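Local coordinates for protein Fe-S binding reductase, putative (Thermus thermophilus, PDB 2D4P) that is of unknown function but belongs to a family of the acetyltransferase clan, which makes an acyl-transfer role possible, though unproven, at residues A[104-107]-A[108-112]; A[21-24]-A[25-29]. All coordinates share one frame; numbering follows the deposited sequence.

Contact 1 (A[104-107]-A[108-112])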
ATOM      1  N   LYS A 104      13.565   6.925  -1.647  1.00 24.01           N
ATOM      2  CA  LYS A 104      13.379   8.374  -1.644  1.00 24.60           C
ATOM      3  C   LYS A 104      12.093   8.819  -2.323  1.00 24.31           C
ATOM      4  O   LYS A 104      11.518   9.831  -1.932  1.00 24.40           O
ATOM      5  CB  LYS A 104      14.570   9.075  -2.300  1.00 25.39           C
ATOM      6  CG  LYS A 104      15.917   8.841  -1.620  1.00 29.30           C
ATOM      7  CD  LYS A 104      15.843   8.733  -0.097  1.00 33.38           C
ATOM      8  CE  LYS A 104      17.234   8.884   0.526  1.00 36.34           C
ATOM      9  NZ  LYS A 104      17.325   8.333   1.915  1.00 39.19           N
ATOM     10  N   GLU A 105      11.660   8.084  -3.347  1.00 24.13           N
ATOM     11  CA  GLU A 105      10.429   8.401  -4.048  1.00 23.74           C
ATOM     12  C   GLU A 105       9.234   8.224  -3.110  1.00 22.96           C
ATOM     13  O   GLU A 105       8.353   9.091  -3.053  1.00 22.61           O
ATOM     14  CB  GLU A 105      10.245   7.551  -5.306  1.00 23.92           C
ATOM     15  CG  GLU A 105      11.184   7.944  -6.449  1.00 26.32           C
ATOM     16  CD  GLU A 105      10.722   7.451  -7.821  1.00 29.46           C
ATOM     17  OE1 GLU A 105       9.641   6.818  -7.943  1.00 31.65           O
ATOM     18  OE2 GLU A 105      11.454   7.733  -8.796  1.00 32.09           O
ATOM     19  N   LEU A 106       9.239   7.126  -2.365  1.00 22.45           N
ATOM     20  CA  LEU A 106       8.177   6.875  -1.392  1.00 22.65           C
ATOM     21  C   LEU A 106       8.186   7.912  -0.260  1.00 23.23           C
ATOM     22  O   LEU A 106       7.133   8.424   0.154  1.00 22.75           O
ATOM     23  CB  LEU A 106       8.278   5.459  -0.848  1.00 22.67           C
ATOM     24  CG  LEU A 106       7.240   5.068   0.217  1.00 22.84           C
ATOM     25  CD1 LEU A 106       5.849   5.235  -0.330  1.00 22.54           C
ATOM     26  CD2 LEU A 106       7.459   3.647   0.662  1.00 23.12           C
ATOM     27  N   GLU A 107       9.367   8.262   0.201  1.00 23.42           N
ATOM     28  CA  GLU A 107       9.498   9.277   1.240  1.00 25.25           C
ATOM     29  C   GLU A 107       8.911  10.602   0.764  1.00 24.60           C
ATOM     30  O   GLU A 107       8.163  11.270   1.478  1.00 24.61           O
ATOM     31  CB  GLU A 107      10.974   9.445   1.583  1.00 25.82           C
ATOM     32  CG  GLU A 107      11.271  10.096   2.924  1.00 31.51           C
ATOM     33  CD  GLU A 107      12.726   9.877   3.333  1.00 35.00           C
ATOM     34  OE1 GLU A 107      13.606  10.453   2.664  1.00 38.01           O
ATOM     35  OE2 GLU A 107      12.966   9.073   4.282  1.00 40.69           O
ATOM     36  N   GLU A 108       9.234  10.963  -0.476  1.00 23.71           N
ATOM     37  CA  GLU A 108       8.679  12.154  -1.081  1.00 23.54           C
ATOM     38  C   GLU A 108       7.150  12.088  -1.164  1.00 22.92           C
ATOM     39  O   GLU A 108       6.477  13.051  -0.847  1.00 22.77           O
ATOM     40  CB  GLU A 108       9.257  12.394  -2.484  1.00 23.97           C
ATOM     41  CG  GLU A 108       8.598  13.579  -3.197  1.00 26.02           C
ATOM     42  CD  GLU A 108       9.281  13.965  -4.504  1.00 30.68           C
ATOM     43  OE1 GLU A 108      10.477  13.604  -4.689  1.00 31.47           O
ATOM     44  OE2 GLU A 108       8.606  14.638  -5.320  1.00 30.59           O
ATOM     45  N   ALA A 109       6.621  10.946  -1.591  1.00 22.61           N
ATOM     46  CA  ALA A 109       5.166  10.788  -1.755  1.00 22.31           C
ATOM     47  C   ALA A 109       4.424  10.856  -0.400  1.00 22.42           C
ATOM     48  O   ALA A 109       3.364  11.474  -0.282  1.00 21.16           O
ATOM     49  CB  ALA A 109       4.866   9.471  -2.464  1.00 23.31           C
ATOM     50  N   LEU A 110       5.016  10.218   0.613  1.00 23.29           N
ATOM     51  CA  LEU A 110       4.461  10.229   1.965  1.00 23.52           C
ATOM     52  C   LEU A 110       4.352  11.643   2.513  1.00 24.51           C
ATOM     53  O   LEU A 110       3.335  12.026   3.063  1.00 23.98           O
ATOM     54  CB  LEU A 110       5.314   9.370   2.886  1.00 23.44           C
ATOM     55  CG  LEU A 110       5.137   7.857   2.704  1.00 22.09           C
ATOM     56  CD1 LEU A 110       6.268   7.049   3.329  1.00 24.61           C
ATOM     57  CD2 LEU A 110       3.788   7.386   3.253  1.00 23.14           C
ATOM     58  N   LYS A 111       5.418  12.427   2.379  1.00 25.41           N
ATOM     59  CA  LYS A 111       5.376  13.807   2.844  1.00 25.53           C
ATOM     60  C   LYS A 111       4.322  14.610   2.082  1.00 25.15           C
ATOM     61  O   LYS A 111       3.572  15.396   2.671  1.00 23.10           O
ATOM     62  CB  LYS A 111       6.776  14.424   2.726  1.00 26.87           C
ATOM     63  CG  LYS A 111       6.868  15.833   3.267  1.00 30.74           C
ATOM     64  CD  LYS A 111       8.300  16.262   3.514  1.00 35.41           C
ATOM     65  CE  LYS A 111       8.376  17.737   3.871  1.00 36.78           C
ATOM     66  NZ  LYS A 111       9.805  18.232   3.788  1.00 39.75           N
ATOM     67  N   ALA A 112       4.230  14.390   0.773  1.00 25.40           N
ATOM     68  CA  ALA A 112       3.285  15.129  -0.056  1.00 25.65           C
ATOM     69  C   ALA A 112       1.840  14.793   0.298  1.00 25.55           C
ATOM     70  O   ALA A 112       0.964  15.613   0.126  1.00 25.38           O
ATOM     71  CB  ALA A 112       3.540  14.898  -1.556  1.00 26.10           C
TER
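Leu106 and Leu110 meet one turn apart on the short alpha-helix 104-112, which follows the last strand of a fold of the GNAT acetyltransferase type, consistent with the family of the protein. Leu106 CG lies 3.8 Å from Leu110 CD1, with the two branched ends crossing at a slant. The torsions explain the meeting: Leu106 has CG trans to its own N (chi1 178°), whereas Leu110 swings CG to the side of its N (chi1 -75°), back over the preceding turn. Leu110 CG therefore also rests on the peptide oxygen, 3.3 Å from Leu106 O. That oxygen takes the N-H of Leu110 at 2.8 Å, and three more such i to i+4 bonds link 104-107 to 108-112. Glu108 N to Lys104 O and Ala109 N to Glu105 O each measure 2.9 Å, and Lys111 N to Glu107 O is longer at 3.1 Å.

Further out, Leu106 and Leu110 both lie against Leu99, and Leu110 also touches Phe115. The packing on helix 73-89 falls to Ala109, small and buried against Leu76 and Arg77, and to Glu105, which touches Leu76. At the start of the helix, the Lys104 side chain hydrogen-bonds through NZ to Pro101 O.

Contact 2 (A[21-24]-A[25-29])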
ATOM      1  N   ARG A  21       9.899 -10.099  -5.289  1.00 23.56           N
ATOM      2  CA  ARG A  21       9.000 -10.540  -4.224  1.00 24.76           C
ATOM      3  C   ARG A  21       7.581 -10.646  -4.782  1.00 24.75           C
ATOM      4  O   ARG A  21       6.783  -9.704  -4.730  1.00 24.35           O
ATOM      5  CB  ARG A  21       9.057  -9.594  -3.021  1.00 25.85           C
ATOM      6  CG  ARG A  21      10.391  -9.585  -2.318  1.00 30.13           C
ATOM      7  CD  ARG A  21      10.571  -8.411  -1.366  1.00 37.81           C
ATOM      8  NE  ARG A  21       9.367  -8.156  -0.568  1.00 43.34           N
ATOM      9  CZ  ARG A  21       8.854  -6.948  -0.291  1.00 47.04           C
ATOM     10  NH1 ARG A  21       9.435  -5.827  -0.750  1.00 47.82           N
ATOM     11  NH2 ARG A  21       7.750  -6.866   0.464  1.00 48.29           N
ATOM     12  N   PRO A  22       7.267 -11.813  -5.316  1.00 25.38           N
ATOM     13  CA  PRO A  22       6.009 -12.006  -6.034  1.00 25.36           C
ATOM     14  C   PRO A  22       4.790 -11.955  -5.118  1.00 24.50           C
ATOM     15  O   PRO A  22       4.849 -12.228  -3.915  1.00 24.46           O
ATOM     16  CB  PRO A  22       6.164 -13.397  -6.680  1.00 25.66           C
ATOM     17  CG  PRO A  22       7.280 -14.069  -5.976  1.00 27.44           C
ATOM     18  CD  PRO A  22       8.092 -13.034  -5.273  1.00 25.91           C
ATOM     19  N   VAL A  23       3.679 -11.572  -5.721  1.00 24.63           N
ATOM     20  CA  VAL A  23       2.373 -11.580  -5.083  1.00 24.58           C
ATOM     21  C   VAL A  23       1.686 -12.850  -5.534  1.00 24.00           C
ATOM     22  O   VAL A  23       1.545 -13.106  -6.744  1.00 23.81           O
ATOM     23  CB  VAL A  23       1.521 -10.341  -5.537  1.00 25.33           C
ATOM     24  CG1 VAL A  23       0.174 -10.316  -4.817  1.00 26.51           C
ATOM     25  CG2 VAL A  23       2.291  -9.058  -5.302  1.00 24.84           C
ATOM     26  N   SER A  24       1.277 -13.673  -4.578  1.00 23.16           N
ATOM     27  CA  SER A  24       0.534 -14.877  -4.919  1.00 23.18           C
ATOM     28  C   SER A  24      -0.925 -14.543  -5.208  1.00 22.93           C
ATOM     29  O   SER A  24      -1.430 -13.481  -4.832  1.00 22.61           O
ATOM     30  CB  SER A  24       0.605 -15.903  -3.776  1.00 23.45           C
ATOM     31  OG  SER A  24      -0.105 -15.408  -2.629  1.00 21.70           O
ATOM     32  N   LEU A  25      -1.602 -15.478  -5.855  1.00 22.43           N
ATOM     33  CA  LEU A  25      -3.031 -15.384  -6.056  1.00 23.21           C
ATOM     34  C   LEU A  25      -3.759 -15.291  -4.728  1.00 23.09           C
ATOM     35  O   LEU A  25      -4.722 -14.545  -4.625  1.00 22.47           O
ATOM     36  CB  LEU A  25      -3.566 -16.603  -6.811  1.00 23.48           C
ATOM     37  CG  LEU A  25      -5.044 -16.614  -7.186  1.00 25.14           C
ATOM     38  CD1 LEU A  25      -5.411 -15.377  -7.980  1.00 26.33           C
ATOM     39  CD2 LEU A  25      -5.360 -17.868  -7.988  1.00 29.24           C
ATOM     40  N   GLY A  26      -3.290 -16.052  -3.731  1.00 23.16           N
ATOM     41  CA  GLY A  26      -3.891 -16.008  -2.409  1.00 23.56           C
ATOM     42  C   GLY A  26      -3.790 -14.629  -1.788  1.00 22.88           C
ATOM     43  O   GLY A  26      -4.755 -14.121  -1.203  1.00 22.32           O
ATOM     44  N   ALA A  27      -2.617 -14.021  -1.921  1.00 22.16           N
ATOM     45  CA  ALA A  27      -2.391 -12.669  -1.415  1.00 22.04           C
ATOM     46  C   ALA A  27      -3.251 -11.651  -2.168  1.00 21.47           C
ATOM     47  O   ALA A  27      -3.891 -10.825  -1.551  1.00 21.90           O
ATOM     48  CB  ALA A  27      -0.923 -12.296  -1.502  1.00 21.84           C
ATOM     49  N   LEU A  28      -3.309 -11.770  -3.486  1.00 21.49           N
ATOM     50  CA  LEU A  28      -4.131 -10.880  -4.296  1.00 21.43           C
ATOM     51  C   LEU A  28      -5.590 -10.951  -3.838  1.00 21.94           C
ATOM     52  O   LEU A  28      -6.221  -9.924  -3.602  1.00 20.82           O
ATOM     53  CB  LEU A  28      -4.017 -11.252  -5.785  1.00 21.50           C
ATOM     54  CG  LEU A  28      -4.810 -10.393  -6.792  1.00 22.81           C
ATOM     55  CD1 LEU A  28      -4.210 -10.538  -8.191  1.00 24.55           C
ATOM     56  CD2 LEU A  28      -6.280 -10.774  -6.856  1.00 22.77           C
ATOM     57  N   ARG A  29      -6.105 -12.169  -3.662  1.00 22.21           N
ATOM     58  CA  ARG A  29      -7.494 -12.371  -3.256  1.00 23.51           C
ATOM     59  C   ARG A  29      -7.819 -11.749  -1.895  1.00 22.69           C
ATOM     60  O   ARG A  29      -8.846 -11.082  -1.728  1.00 23.27           O
ATOM     61  CB  ARG A  29      -7.833 -13.865  -3.241  1.00 24.39           C
ATOM     62  CG  ARG A  29      -8.105 -14.447  -4.605  1.00 27.16           C
ATOM     63  CD  ARG A  29      -8.197 -15.968  -4.596  1.00 31.17           C
ATOM     64  NE  ARG A  29      -8.500 -16.479  -5.927  1.00 34.55           N
ATOM     65  CZ  ARG A  29      -8.609 -17.776  -6.230  1.00 36.35           C
ATOM     66  NH1 ARG A  29      -8.403 -18.702  -5.307  1.00 37.36           N
ATOM     67  NH2 ARG A  29      -8.904 -18.142  -7.469  1.00 37.06           N
TER
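The Arg29 guanidinium, in the first turns of the helix that Ser24 caps through its bond to Ala27 N, has Leu25 CD2 over one face, 3.6 Å above the plane and displaced toward the rim. This stacking is a feature of the helix itself. Arg29 NE is engaged by the carboxylate of Glu8 in a salt bridge to OE2, and Glu8 touches Leu25 as well.

The contact proper is a helix N-terminus, where the loop that follows helix 11-16 turns into helix 25-34. Ser24 OG accepts the N-H of Ala27 at 3.0 Å, with an angle of 159° at the hydrogen. A chi1 of 67° sets OG between the residue's own N and C, which brings it round to face the first turn; it also comes 3.4 Å from Ala27 CB. The carbonyl of the same serine opens the regular helical pattern, since Leu28 N reaches Ser24 O at 2.9 Å. One residue thus serves two N-H groups, one through its side chain and one through its backbone.

Val23, just before the cap, and Leu28, the fourth helical residue, are placed as a hydrophobic staple, though a loose one, with Val23 CG1 4.4 Å from Leu28 CB. Ala27 CB is a separate neighbour of Val23 CG1, at 4.0 Å. Val23 also leans on Ala18 and gives its N-H to Asn15 OD1, while Leu28 packs on Leu11 and Leu14 of helix 11-16 and on Phe6 of the preceding loop.

The first N-H groups of the helix lack an i-4 helical carbonyl partner; Ser24 OG provides an acceptor for that of Ala27, and its partial negative charge next to the positive end of the helix dipole probably adds some stability.

Overall arrangement
Contact 2 comes first along the chain, at the junction of the loop after helix 11-16 with helix 25-34; contact 1 follows much later, within the final helix 104-112. Their centres are 25 Å apart, on opposite sides of the centre of the chain, and their nearest atoms stay about 10 Å from each other without touching. In between in sequence come most of the strands of the mixed five-stranded sheet, and helix 73-89, on which contact 1 packs. Contact 2 instead belongs to the pair of early helices that follows the first strand. The two lie in separate helices of one domain, and both are local, contact 1 within a helix and contact 2 at a helix start.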